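Local coordinates for cellulase (Uncultured bacterium, PDB 6XSO), which probably hydrolyses internal beta-1,4 linkages of cellulose, xylan and related plant polysaccharides, as a broad-specificity endoglucanase of glycoside hydrolase family 5, subfamily 4, at residues 88-91 with 92-96; 176-179 with 180-184; 193-196 with 197-200; 244-247 with 248-251; 329-332 with 333-337. One frame throughout, in Å; residues are numbered along the deposited sequence.

Interaction 1 of 5, residues 88-91 with 92-96; sequences EMDA and NGKVN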
# COMPACT_ATOMS: atom_id res chain seq x y z
N GLU A 88 13.55 -13.65 1.00
CA GLU A 88 13.02 -14.61 1.96
C GLU A 88 12.40 -15.82 1.26
O GLU A 88 11.71 -16.61 1.91
CB GLU A 88 12.01 -13.92 2.89
CG GLU A 88 12.56 -12.73 3.67
CD GLU A 88 13.66 -13.09 4.68
OE1 GLU A 88 13.87 -14.28 5.01
OE2 GLU A 88 14.32 -12.16 5.17
N MET A 89 12.66 -15.99 -0.03
CA MET A 89 12.09 -17.05 -0.85
C MET A 89 13.22 -17.92 -1.39
O MET A 89 14.27 -17.41 -1.80
CB MET A 89 11.35 -16.44 -2.04
CG MET A 89 10.09 -15.69 -1.66
SD MET A 89 9.43 -14.58 -2.92
CE MET A 89 8.94 -15.76 -4.17
N ASP A 90 12.99 -19.23 -1.40
CA ASP A 90 13.97 -20.17 -1.95
C ASP A 90 13.78 -20.28 -3.46
O ASP A 90 12.99 -19.55 -4.07
CB ASP A 90 13.92 -21.48 -1.16
CG ASP A 90 12.73 -22.37 -1.51
OD1 ASP A 90 11.92 -22.01 -2.40
OD2 ASP A 90 12.62 -23.45 -0.87
N ALA A 91 14.53 -21.20 -4.08
CA ALA A 91 14.52 -21.33 -5.53
C ALA A 91 13.13 -21.67 -6.05
O ALA A 91 12.78 -21.31 -7.18
CB ALA A 91 15.53 -22.39 -5.98
N ASN A 92 12.32 -22.33 -5.23
CA ASN A 92 10.97 -22.69 -5.61
C ASN A 92 9.94 -21.63 -5.28
O ASN A 92 8.76 -21.79 -5.63
CB ASN A 92 10.57 -23.99 -4.90
CG ASN A 92 11.47 -25.15 -5.28
OD1 ASN A 92 11.80 -25.34 -6.45
ND2 ASN A 92 11.89 -25.92 -4.28
N GLY A 93 10.33 -20.53 -4.62
CA GLY A 93 9.38 -19.52 -4.23
C GLY A 93 8.81 -19.69 -2.84
O GLY A 93 7.92 -18.92 -2.46
N LYS A 94 9.28 -20.68 -2.09
CA LYS A 94 8.79 -20.91 -0.73
C LYS A 94 9.40 -19.90 0.23
O LYS A 94 10.62 -19.72 0.27
CB LYS A 94 9.11 -22.34 -0.28
CG LYS A 94 8.45 -22.70 1.07
CD LYS A 94 8.73 -24.12 1.49
CE LYS A 94 10.12 -24.27 2.08
NZ LYS A 94 10.28 -25.60 2.74
N VAL A 95 8.54 -19.24 1.01
CA VAL A 95 8.95 -18.28 2.03
C VAL A 95 9.38 -19.07 3.26
O VAL A 95 8.68 -19.98 3.70
CB VAL A 95 7.79 -17.33 2.39
CG1 VAL A 95 8.18 -16.37 3.52
CG2 VAL A 95 7.33 -16.55 1.15
N ASN A 96 10.53 -18.72 3.84
CA ASN A 96 11.00 -19.48 4.99
C ASN A 96 10.10 -19.22 6.20
O ASN A 96 9.48 -18.16 6.32
CB ASN A 96 12.46 -19.19 5.32
CG ASN A 96 12.70 -17.76 5.67
OD1 ASN A 96 12.45 -17.33 6.81
ND2 ASN A 96 13.23 -17.01 4.72
O HOH W 1 14.09 -15.26 8.02
O HOH W 2 10.79 -25.34 -1.70

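Interaction 2 of 5, residues 176-179 with 180-184; sequences MLDK and LNSWC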
# COMPACT_ATOMS: atom_id res chain seq x y z
N MET A 176 4.24 -1.42 -9.45
CA MET A 176 4.72 -2.25 -10.55
C MET A 176 4.92 -1.37 -11.78
O MET A 176 4.00 -0.66 -12.21
CB MET A 176 3.71 -3.35 -10.86
CG MET A 176 4.33 -4.48 -11.64
SD MET A 176 3.18 -5.67 -12.35
CE MET A 176 2.14 -6.10 -10.97
N LEU A 177 6.10 -1.46 -12.38
CA LEU A 177 6.49 -0.65 -13.53
C LEU A 177 6.80 -1.54 -14.72
O LEU A 177 7.03 -2.75 -14.58
CB LEU A 177 7.75 0.18 -13.21
CG LEU A 177 7.76 0.94 -11.88
CD1 LEU A 177 9.05 1.74 -11.72
CD2 LEU A 177 6.55 1.85 -11.76
N ASP A 178 6.79 -0.94 -15.91
CA ASP A 178 7.18 -1.63 -17.13
C ASP A 178 8.69 -1.87 -17.12
O ASP A 178 9.40 -1.52 -16.17
CB ASP A 178 6.68 -0.85 -18.35
CG ASP A 178 7.34 0.51 -18.51
OD1 ASP A 178 8.43 0.73 -17.94
OD2 ASP A 178 6.76 1.36 -19.22
N LYS A 179 9.19 -2.51 -18.18
CA LYS A 179 10.60 -2.84 -18.21
C LYS A 179 11.49 -1.63 -18.40
O LYS A 179 12.71 -1.77 -18.27
CB LYS A 179 10.89 -3.88 -19.30
CG LYS A 179 10.87 -3.39 -20.72
CD LYS A 179 11.12 -4.52 -21.70
CE LYS A 179 10.92 -4.06 -23.11
NZ LYS A 179 11.16 -5.18 -24.08
N LEU A 180 10.91 -0.48 -18.70
CA LEU A 180 11.62 0.79 -18.81
C LEU A 180 11.57 1.57 -17.51
O LEU A 180 12.11 2.68 -17.46
CB LEU A 180 11.00 1.65 -19.91
CG LEU A 180 10.76 0.94 -21.25
CD1 LEU A 180 9.97 1.84 -22.18
CD2 LEU A 180 12.05 0.50 -21.90
N ASN A 181 10.94 1.01 -16.48
CA ASN A 181 10.80 1.65 -15.18
C ASN A 181 10.06 2.98 -15.30
O ASN A 181 10.39 3.96 -14.63
CB ASN A 181 12.17 1.79 -14.51
CG ASN A 181 12.84 0.45 -14.33
OD1 ASN A 181 12.35 -0.39 -13.57
ND2 ASN A 181 13.93 0.22 -15.06
N SER A 182 9.02 2.99 -16.14
CA SER A 182 8.28 4.22 -16.38
C SER A 182 7.39 4.58 -15.19
O SER A 182 6.55 3.78 -14.77
CB SER A 182 7.36 4.06 -17.59
OG SER A 182 8.06 3.79 -18.78
N TRP A 183 7.55 5.81 -14.69
CA TRP A 183 6.58 6.39 -13.77
C TRP A 183 5.45 7.04 -14.57
O TRP A 183 5.51 7.17 -15.80
CB TRP A 183 7.27 7.37 -12.80
CG TRP A 183 8.25 6.65 -11.92
CD1 TRP A 183 9.62 6.65 -12.04
CD2 TRP A 183 7.94 5.78 -10.83
NE1 TRP A 183 10.17 5.84 -11.09
CE2 TRP A 183 9.17 5.30 -10.32
CE3 TRP A 183 6.75 5.41 -10.19
CZ2 TRP A 183 9.23 4.44 -9.23
CZ3 TRP A 183 6.82 4.54 -9.12
CH2 TRP A 183 8.05 4.06 -8.64
N CYS A 184 4.41 7.47 -13.84
CA CYS A 184 3.32 8.30 -14.36
C CYS A 184 2.31 7.50 -15.17
O CYS A 184 1.11 7.52 -14.87
CB CYS A 184 3.83 9.50 -15.18
SG CYS A 184 5.04 10.52 -14.33
O HOH W 3 10.23 -2.54 -13.48

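Interaction 3 of 5, residues 193-196 with 197-200; sequences QYDA and TVAT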
# COMPACT_ATOMS: atom_id res chain seq x y z
N GLN A 193 8.36 9.39 -25.25
CA GLN A 193 7.47 9.37 -24.10
C GLN A 193 6.26 8.46 -24.30
O GLN A 193 5.28 8.57 -23.56
CB GLN A 193 7.03 10.77 -23.67
CG GLN A 193 8.17 11.62 -23.12
CD GLN A 193 9.13 12.12 -24.18
OE1 GLN A 193 8.73 12.87 -25.09
NE2 GLN A 193 10.39 11.73 -24.08
N TYR A 194 6.31 7.54 -25.27
CA TYR A 194 5.24 6.56 -25.44
C TYR A 194 5.69 5.42 -26.34
O TYR A 194 6.44 5.62 -27.30
CB TYR A 194 3.97 7.19 -26.02
CG TYR A 194 2.73 6.36 -25.82
CD1 TYR A 194 2.22 6.15 -24.54
CD2 TYR A 194 2.08 5.76 -26.89
CE1 TYR A 194 1.11 5.37 -24.35
CE2 TYR A 194 0.96 5.00 -26.70
CZ TYR A 194 0.49 4.79 -25.44
OH TYR A 194 -0.64 4.02 -25.23
N ASP A 195 5.19 4.22 -26.03
CA ASP A 195 5.39 3.03 -26.86
C ASP A 195 4.14 2.18 -26.64
O ASP A 195 3.94 1.62 -25.55
CB ASP A 195 6.68 2.31 -26.46
CG ASP A 195 6.94 1.06 -27.28
OD1 ASP A 195 5.95 0.37 -27.63
OD2 ASP A 195 8.12 0.78 -27.57
N ALA A 196 3.27 2.16 -27.66
CA ALA A 196 1.97 1.52 -27.50
C ALA A 196 2.10 0.03 -27.21
O ALA A 196 1.30 -0.54 -26.47
CB ALA A 196 1.12 1.73 -28.75
N THR A 197 3.10 -0.62 -27.82
CA THR A 197 3.33 -2.04 -27.57
C THR A 197 3.65 -2.27 -26.09
O THR A 197 3.08 -3.15 -25.44
CB THR A 197 4.49 -2.53 -28.44
OG1 THR A 197 4.33 -2.03 -29.78
CG2 THR A 197 4.56 -4.06 -28.45
N VAL A 198 4.54 -1.45 -25.55
CA VAL A 198 4.89 -1.57 -24.14
C VAL A 198 3.71 -1.21 -23.25
O VAL A 198 3.45 -1.90 -22.25
CB VAL A 198 6.11 -0.67 -23.86
CG1 VAL A 198 6.35 -0.59 -22.36
CG2 VAL A 198 7.34 -1.23 -24.56
N ALA A 199 2.98 -0.14 -23.57
CA ALA A 199 1.86 0.27 -22.73
C ALA A 199 0.79 -0.82 -22.67
O ALA A 199 0.30 -1.16 -21.59
CB ALA A 199 1.25 1.58 -23.24
N THR A 200 0.42 -1.36 -23.83
CA THR A 200 -0.60 -2.40 -23.88
C THR A 200 -0.16 -3.63 -23.11
O THR A 200 -0.96 -4.26 -22.40
CB THR A 200 -0.92 -2.72 -25.35
OG1 THR A 200 -1.47 -1.57 -25.98
CG2 THR A 200 -1.88 -3.89 -25.46
O HOH W 4 -1.45 1.30 -26.17

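Interaction 4 of 5, residues 244-247 with 248-251; sequences NAHL and KDPL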
# COMPACT_ATOMS: atom_id res chain seq x y z
N ASN A 244 -0.18 15.34 -19.91
CA ASN A 244 0.02 14.32 -20.93
C ASN A 244 -1.31 13.59 -21.06
O ASN A 244 -1.97 13.33 -20.05
CB ASN A 244 1.13 13.34 -20.52
CG ASN A 244 1.46 12.34 -21.61
OD1 ASN A 244 0.70 11.41 -21.88
ND2 ASN A 244 2.61 12.52 -22.25
N ALA A 245 -1.69 13.27 -22.29
CA ALA A 245 -2.97 12.62 -22.55
C ALA A 245 -3.06 11.19 -22.04
O ALA A 245 -4.15 10.61 -22.11
CB ALA A 245 -3.27 12.60 -24.05
N HIS A 246 -1.97 10.60 -21.55
CA HIS A 246 -1.97 9.23 -21.05
C HIS A 246 -2.04 9.15 -19.54
O HIS A 246 -2.05 8.04 -19.00
CB HIS A 246 -0.73 8.47 -21.53
CG HIS A 246 -0.69 8.32 -23.01
ND1 HIS A 246 -1.52 7.44 -23.69
CD2 HIS A 246 0.05 8.94 -23.96
CE1 HIS A 246 -1.29 7.54 -24.98
NE2 HIS A 246 -0.33 8.42 -25.17
N LEU A 247 -2.14 10.28 -18.85
CA LEU A 247 -2.06 10.26 -17.39
C LEU A 247 -3.21 9.47 -16.76
O LEU A 247 -3.03 8.90 -15.69
CB LEU A 247 -2.04 11.67 -16.84
CG LEU A 247 -0.70 12.39 -17.02
CD1 LEU A 247 -0.87 13.85 -16.71
CD2 LEU A 247 0.33 11.76 -16.14
N LYS A 248 -4.37 9.42 -17.41
CA LYS A 248 -5.46 8.66 -16.82
C LYS A 248 -5.40 7.18 -17.16
O LYS A 248 -6.19 6.41 -16.60
CB LYS A 248 -6.82 9.19 -17.27
CG LYS A 248 -7.10 10.66 -16.87
CD LYS A 248 -7.27 10.81 -15.39
CE LYS A 248 -7.72 12.23 -15.01
NZ LYS A 248 -6.64 13.26 -15.15
N ASP A 249 -4.51 6.76 -18.06
CA ASP A 249 -4.49 5.36 -18.48
C ASP A 249 -4.30 4.38 -17.32
O ASP A 249 -4.95 3.33 -17.34
CB ASP A 249 -3.45 5.12 -19.58
CG ASP A 249 -3.77 5.86 -20.90
OD1 ASP A 249 -4.73 6.64 -20.98
OD2 ASP A 249 -3.03 5.62 -21.87
N PRO A 250 -3.45 4.63 -16.31
CA PRO A 250 -3.39 3.70 -15.16
C PRO A 250 -4.73 3.49 -14.48
O PRO A 250 -4.99 2.42 -13.91
CB PRO A 250 -2.35 4.34 -14.24
CG PRO A 250 -1.44 5.05 -15.21
CD PRO A 250 -2.41 5.66 -16.23
N LEU A 251 -5.61 4.49 -14.53
CA LEU A 251 -6.93 4.34 -13.93
C LEU A 251 -7.91 3.67 -14.89
O LEU A 251 -8.62 2.73 -14.51
CB LEU A 251 -7.50 5.71 -13.53
CG LEU A 251 -6.66 6.66 -12.68
CD1 LEU A 251 -7.52 7.82 -12.19
CD2 LEU A 251 -6.01 5.99 -11.48
O HOH W 5 -5.49 10.83 -19.69
O HOH W 6 -5.23 8.35 -23.20

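Interaction 5 of 5, residues 329-332 with 333-337; sequences FQFV and DDFVA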
# COMPACT_ATOMS: atom_id res chain seq x y z
N PHE A 329 0.94 21.70 6.51
CA PHE A 329 -0.17 21.39 7.40
C PHE A 329 -1.51 21.81 6.79
O PHE A 329 -2.52 21.13 7.00
CB PHE A 329 0.05 22.06 8.76
CG PHE A 329 1.13 21.40 9.62
CD1 PHE A 329 1.87 20.31 9.19
CD2 PHE A 329 1.38 21.89 10.88
CE1 PHE A 329 2.84 19.73 10.03
CE2 PHE A 329 2.33 21.31 11.70
CZ PHE A 329 3.05 20.26 11.29
N GLN A 330 -1.55 22.93 6.06
CA GLN A 330 -2.78 23.32 5.37
C GLN A 330 -3.12 22.32 4.28
O GLN A 330 -4.30 22.02 4.04
CB GLN A 330 -2.64 24.72 4.79
CG GLN A 330 -2.33 25.77 5.83
CD GLN A 330 -1.86 27.08 5.21
OE1 GLN A 330 -2.51 27.62 4.31
NE2 GLN A 330 -0.73 27.58 5.68
N PHE A 331 -2.09 21.79 3.61
CA PHE A 331 -2.29 20.74 2.62
C PHE A 331 -2.86 19.49 3.28
O PHE A 331 -3.83 18.89 2.78
CB PHE A 331 -0.95 20.45 1.91
CG PHE A 331 -0.88 19.09 1.26
CD1 PHE A 331 -1.60 18.82 0.12
CD2 PHE A 331 -0.11 18.08 1.81
CE1 PHE A 331 -1.56 17.58 -0.48
CE2 PHE A 331 -0.07 16.83 1.23
CZ PHE A 331 -0.79 16.58 0.08
N VAL A 332 -2.26 19.08 4.41
CA VAL A 332 -2.74 17.91 5.17
C VAL A 332 -4.22 18.07 5.50
O VAL A 332 -5.02 17.15 5.30
CB VAL A 332 -1.89 17.74 6.45
CG1 VAL A 332 -2.60 16.87 7.48
CG2 VAL A 332 -0.50 17.22 6.10
N ASP A 333 -4.58 19.20 6.10
CA ASP A 333 -5.96 19.40 6.51
C ASP A 333 -6.91 19.13 5.35
O ASP A 333 -7.93 18.43 5.50
CB ASP A 333 -6.17 20.85 6.95
CG ASP A 333 -5.54 21.19 8.29
OD1 ASP A 333 -5.04 20.30 8.99
OD2 ASP A 333 -5.55 22.39 8.64
N ASP A 334 -6.62 19.72 4.19
CA ASP A 334 -7.53 19.63 3.05
C ASP A 334 -7.49 18.26 2.39
O ASP A 334 -8.52 17.76 1.92
CB ASP A 334 -7.20 20.74 2.06
CG ASP A 334 -8.06 20.67 0.80
OD1 ASP A 334 -9.24 21.08 0.88
OD2 ASP A 334 -7.52 20.19 -0.23
N PHE A 335 -6.30 17.66 2.29
CA PHE A 335 -6.16 16.35 1.65
C PHE A 335 -6.95 15.30 2.41
O PHE A 335 -7.74 14.55 1.83
CB PHE A 335 -4.67 15.99 1.62
CG PHE A 335 -4.34 14.77 0.80
CD1 PHE A 335 -4.08 14.89 -0.55
CD2 PHE A 335 -4.24 13.52 1.39
CE1 PHE A 335 -3.75 13.77 -1.30
CE2 PHE A 335 -3.90 12.40 0.64
CZ PHE A 335 -3.69 12.53 -0.70
N VAL A 336 -6.79 15.27 3.74
CA VAL A 336 -7.53 14.31 4.56
C VAL A 336 -9.02 14.57 4.45
O VAL A 336 -9.81 13.63 4.33
CB VAL A 336 -7.03 14.36 6.01
CG1 VAL A 336 -7.94 13.56 6.94
CG2 VAL A 336 -5.60 13.78 6.06
N ALA A 337 -9.43 15.84 4.49
CA ALA A 337 -10.85 16.18 4.43
C ALA A 337 -11.45 15.80 3.09
O ALA A 337 -12.56 15.25 3.03
CB ALA A 337 -11.05 17.68 4.67
O HOH W 7 -4.86 19.54 -0.21

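Interaction 1 of 5, residues 88-91 with 92-96
Glu-88 meets Asn-96 twice across the hairpin-like loop that leads into helix 97-111. Its backbone O accepts from Asn-96 N, and its carboxylate OE1 takes Asn-96 ND2 at 2.8 Å in an almost straight bond (173°). OE1 offers the anti lone pair and lies in the amide plane of Asn-96, although carboxylate and amide planes are 66° apart; a water lies near both OE1 and Asn-96 OD1. OE2 is hydrogen-bonded to His-54. At Met-89 the chain forms a single beta bridge with Val-95, and the side chains cross at a slant, with Met-89 CG 4.0 Å from Val-95 CG2. The methyl CE swings back over Gly-93, 3.7 Å from its O. Asp-90 then opens a type I turn to Gly-93. With CG set between backbone N and carbonyl carbon (chi1 77°), its carboxylate folds back over the turn: OD1 accepts from Lys-94 N at 3.0 Å, from above the carboxylate plane, and more weakly from Asn-92 N at 2.9 Å. Asp-90 N donates to Lys-94 O. Ala-91, the turn's second residue, has its O bound by Lys-149 of helix 140-161, and Gly-93 N closes the turn on Asp-90 O. A CB on Gly-93 would collide with Asn-92 O at these backbone angles. One carboxylate thus ties the turn to itself, while the other orients the Asn-96 amide whose OD1 caps helix 97-111 at Trp-99 N.

Interaction 2 of 5, residues 176-179 with 180-184
Leu-177 and Asn-181 approach to 5.2 Å between CA atoms where the backbone reverses through a type I beta turn, Asp-178 to Asn-181, closed by Asn-181 N donating to Asp-178 O at 3.0 Å. The turn belongs to the long loop after strand 168-171 of the TIM barrel. Asp-178 grips it from inside: CG sits between the backbone N and carbonyl carbon (chi1 65°), which brings OD1 under the amides that follow. Ser-182 N reaches OD1 at 2.9 Å from above the carboxylate plane, in a fairly straight bond (164°), whereas the bond from Leu-180 N is weak. OD2 uses its syn lone pair to accept from Ser-182 OG at 2.8 Å. This buried carboxylate is bound further by Ser-187 N, and Ser-182 OG also meets Ala-189 N, so the turn is joined to the chain beyond it. A water sits 3.0 Å from Asp-178 O and from Asn-181 OD1, the latter also held by Asp-128 N. The apolar side of the loop is a CH-pi contact: Leu-177 lies over one face of the Trp-183 indole, its CD1 3.9 Å from the centroid of the six-membered ring and 3.7 Å from Trp-183 CZ2.

Interaction 3 of 5, residues 193-196 with 197-200
Asp-195 accepts from Val-198 N through its carboxylate OD1, at 3.1 Å and close to linear (167°), the donor coming in from above the carboxylate plane. The side chain extends with CG opposite the backbone N (chi1 180°), which carries OD1 beneath the first turn of the helix. Its carbonyl also works: Asp-195 O takes Ala-199 N at 2.8 Å. One residue on, Ala-196 O accepts from Thr-200 N at 2.9 Å. Beside the cap the Val-198 methyl CG2 lies against the carboxylate, 3.6 Å from Asp-195 CG, the two side chains crossing at about a right angle.

Next comes Tyr-194, whose phenol reaches forward along the helix start. Its OH lies 3.7 Å from the Ala-199 methyl CB, which meets the ring obliquely. A water 3.0 Å from Tyr-194 OH donates to Thr-200 OG1 at 2.9 Å, so the hydroxyl and the helix side chain are bridged rather than in direct contact. Farther out, Ser-187 OG is hydrogen-bonded to Asp-195 N, fixing the backbone from which the carboxylate hangs, and the ring of His-246 stacks on Tyr-194. The helix dipole would probably favour a negative charge on Asp-195. Such an acid, with its side-chain oxygen on the amide three residues ahead, is the classical N-cap, here beginning helix 196-219 on the outside of the TIM barrel.

Interaction 4 of 5, residues 244-247 with 248-251
His-246 and Asp-249 join side chains across a type I turn that leads into helix 249-252, in a His-carboxylate hydrogen bond. The ring presents its ND1 edge: ND1 donates to Asp-249 OD2 at 3.0 Å (159°), and that oxygen lies near the ring plane. The carboxylate is turned almost perpendicular to the imidazole, the planes 84° apart, and is met from above its own plane. Asp-249 CG lies beside its own backbone N (chi1 -65°), which keeps the carboxylate close over His-246 O and brings OD2 to ND1. Beneath them the backbone closes with Asp-249 N to His-246 O at 2.9 Å. The other carboxylate oxygen, OD1, receives a water that also donates to Ala-245 O. Replacing Asp-249 with an alanine would probably leave His-246 ND1 without its acceptor, the orientation of the ring then resting on its aromatic neighbours. One of these is Phe-185, whose ring meets the imidazole. Upstream, an Asx turn prepares the bend: the side-chain OD1 of Asn-244 accepts from His-246 N at 2.8 Å, in the carbonyl plane and on a lone pair. Pro-250, which has no amide proton to give, sets its CD 3.3 Å from Leu-247 O. Lys-248 sends NZ to Gly-239 O, while its backbone N donates at 2.9 Å to a second water, which in turn donates to Ala-245 O.

Interaction 5 of 5, residues 329-332 with 333-337
Phe-331 and Phe-335, four residues apart on helix 325-341, run side by side on its buried flank and point the same way. Both CG atoms stand opposite their backbone N (chi1 158° and -171°), which sends the rings along neighbouring turns. The pair meets obliquely, centroids 5.3 Å apart and planes at 46°, with Phe-331 CE1 3.7 Å from Phe-335 CD1; Phe-335 CB lies over one face of the Phe-331 ring, toward its rim. Below the rings, Phe-335 N donates to Phe-331 O at 2.8 Å, and Val-336 N to Val-332 O at 3.0 Å. A leucine in place of Phe-331 would probably lose the flat face on which Phe-335 CB rests and open a gap between this helix and Ile-282.

The neighbouring, partly exposed side at Gln-330 and Asp-334 is looser and more polar. The bond from Asp-334 N to Gln-330 O is longer, 3.3 Å, and a water donates to both Phe-331 O and Asp-334 OD2, the latter at 2.7 Å. Gln-338 also binds OD2, while Gln-330 NE2, in the conformer given, turns back to Ser-326 OG.

The helix is thus wedged between its two neighbours on the barrel. Phe-331 and Phe-335 face helix 279-298 through Ile-282 and Leu-289. Val-332 and Phe-329 reach helix 366-377, where Asp-333 OD2 is salt-bridged to Arg-371. Inward, Phe-335 stacks on Trp-309 and touches Ile-306 of strand 304-309, against which Val-332 and Val-336 also pack.

In the fold
All five contacts are local and lie in series, none nested in or crossing another, and each joins adjoining stretches of the family 5 barrel. Interaction 1 closes a turn between strand 78-81 and helix 97-111. Interactions 2 and 3 follow in the connection from strand 168-171, the first a loop turn, the second the start of helix 196-219; they touch where Asp-178 meets Val-198. Interaction 4, after strand 229-232, closes the turn into helix 249-252 and joins this cluster through Tyr-194 against His-246 and Cys-184 against Pro-250. Interaction 5 stands apart within helix 325-341, its centre about 42 Å from that of interaction 1, on the opposite side of the chain's centre.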